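Local coordinates for protein transcription termination factor FttA (Methanosarcina mazei, PDB 2XR1) that probably terminates transcription by cleaving nascent RNA at the exit channel of RNA polymerase, using two zinc ions, at residues C613-L616 with A617-Y621. Numbering follows the deposited sequence.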
# COMPACT_ATOMS: atom_id res chain seq x y z
N CYS B 613 4.47 -20.69 5.54
CA CYS B 613 3.65 -19.58 6.06
C CYS B 613 2.19 -19.94 6.00
O CYS B 613 1.47 -19.71 6.92
CB CYS B 613 3.88 -18.29 5.28
SG CYS B 613 5.61 -17.59 5.45
N VAL B 614 1.78 -20.52 4.90
CA VAL B 614 0.38 -20.88 4.68
C VAL B 614 -0.06 -22.04 5.59
O VAL B 614 -1.19 -22.03 6.11
CB VAL B 614 0.15 -21.18 3.14
CG1 VAL B 614 -1.22 -21.78 2.86
CG2 VAL B 614 0.41 -19.88 2.30
N ASP B 615 0.82 -23.00 5.80
CA ASP B 615 0.52 -24.13 6.68
C ASP B 615 0.35 -23.67 8.13
O ASP B 615 -0.60 -24.00 8.80
CB ASP B 615 1.67 -25.15 6.64
CG ASP B 615 1.27 -26.54 7.13
OD1 ASP B 615 0.42 -26.69 8.08
OD2 ASP B 615 1.85 -27.52 6.54
N LEU B 616 1.30 -22.89 8.60
CA LEU B 616 1.20 -22.38 9.94
C LEU B 616 -0.06 -21.52 10.11
O LEU B 616 -0.77 -21.65 11.10
CB LEU B 616 2.47 -21.60 10.31
CG LEU B 616 2.49 -21.12 11.75
CD1 LEU B 616 2.52 -22.30 12.71
CD2 LEU B 616 3.65 -20.18 12.00
N ALA B 617 -0.34 -20.64 9.15
CA ALA B 617 -1.50 -19.77 9.29
C ALA B 617 -2.77 -20.59 9.50
O ALA B 617 -3.44 -20.43 10.51
CB ALA B 617 -1.66 -18.82 8.14
N SER B 618 -3.08 -21.49 8.55
CA SER B 618 -4.32 -22.24 8.60
C SER B 618 -4.33 -23.18 9.78
O SER B 618 -5.39 -23.44 10.32
CB SER B 618 -4.62 -22.99 7.30
OG SER B 618 -3.61 -23.86 6.95
N SER B 619 -3.16 -23.65 10.21
CA SER B 619 -3.13 -24.43 11.44
C SER B 619 -3.62 -23.63 12.65
O SER B 619 -4.42 -24.16 13.43
CB SER B 619 -1.76 -25.05 11.66
OG SER B 619 -1.58 -26.01 10.65
N VAL B 620 -3.18 -22.38 12.77
CA VAL B 620 -3.59 -21.55 13.88
C VAL B 620 -5.07 -21.22 13.82
O VAL B 620 -5.78 -21.28 14.83
CB VAL B 620 -2.77 -20.24 13.98
CG1 VAL B 620 -3.34 -19.36 15.08
CG2 VAL B 620 -1.35 -20.51 14.27
N TYR B 621 -5.59 -20.95 12.64
CA TYR B 621 -7.07 -20.76 12.51
C TYR B 621 -7.79 -21.99 12.97
O TYR B 621 -8.75 -21.87 13.69
CB TYR B 621 -7.48 -20.52 11.06
CG TYR B 621 -8.57 -19.50 10.78
CD1 TYR B 621 -9.71 -19.41 11.57
CD2 TYR B 621 -8.46 -18.64 9.66
CE1 TYR B 621 -10.72 -18.47 11.29
CE2 TYR B 621 -9.45 -17.70 9.35
CZ TYR B 621 -10.59 -17.62 10.17
OH TYR B 621 -11.59 -16.71 9.89
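S618 and S619 fold their hydroxyls back onto the carbonyl oxygens of V614 and D615, one turn earlier in helix 610-624, so that each oxygen accepts two hydrogen bonds, one from N and one from OG. V614 O takes S618 N at 3.1 Å along a nearly straight N-H line (176°), while S618 OG, set between its own backbone N and carbonyl carbon (chi1 57°), comes to V614 O from the other face of the carbonyl plane, also at 3.1 Å. D615 O is gripped in the same two-sided way by S619 N and S619 OG, both 2.9 Å from D615 O, with OG above the carbonyl plane. The rotation of S619 differs, with OG anti to the carbonyl carbon (chi1 -68°), and leaves OG 3.3 Å from D615 OD1. R586 joins these two side chains, with a salt bridge to D615 OD1 and a hydrogen bond to S619 OG; A386 N holds D615 OD2. On the buried flank, V620 CG2 rests 3.4 Å from L616 O, and L616 and V620 pack on helix 586-594. The helix is the beta-alpha-beta crossover between parallel strands 602-606 and 627-630, where the T605 and T628 hydroxyls hydrogen-bond to C613 O and A617 O, respectively.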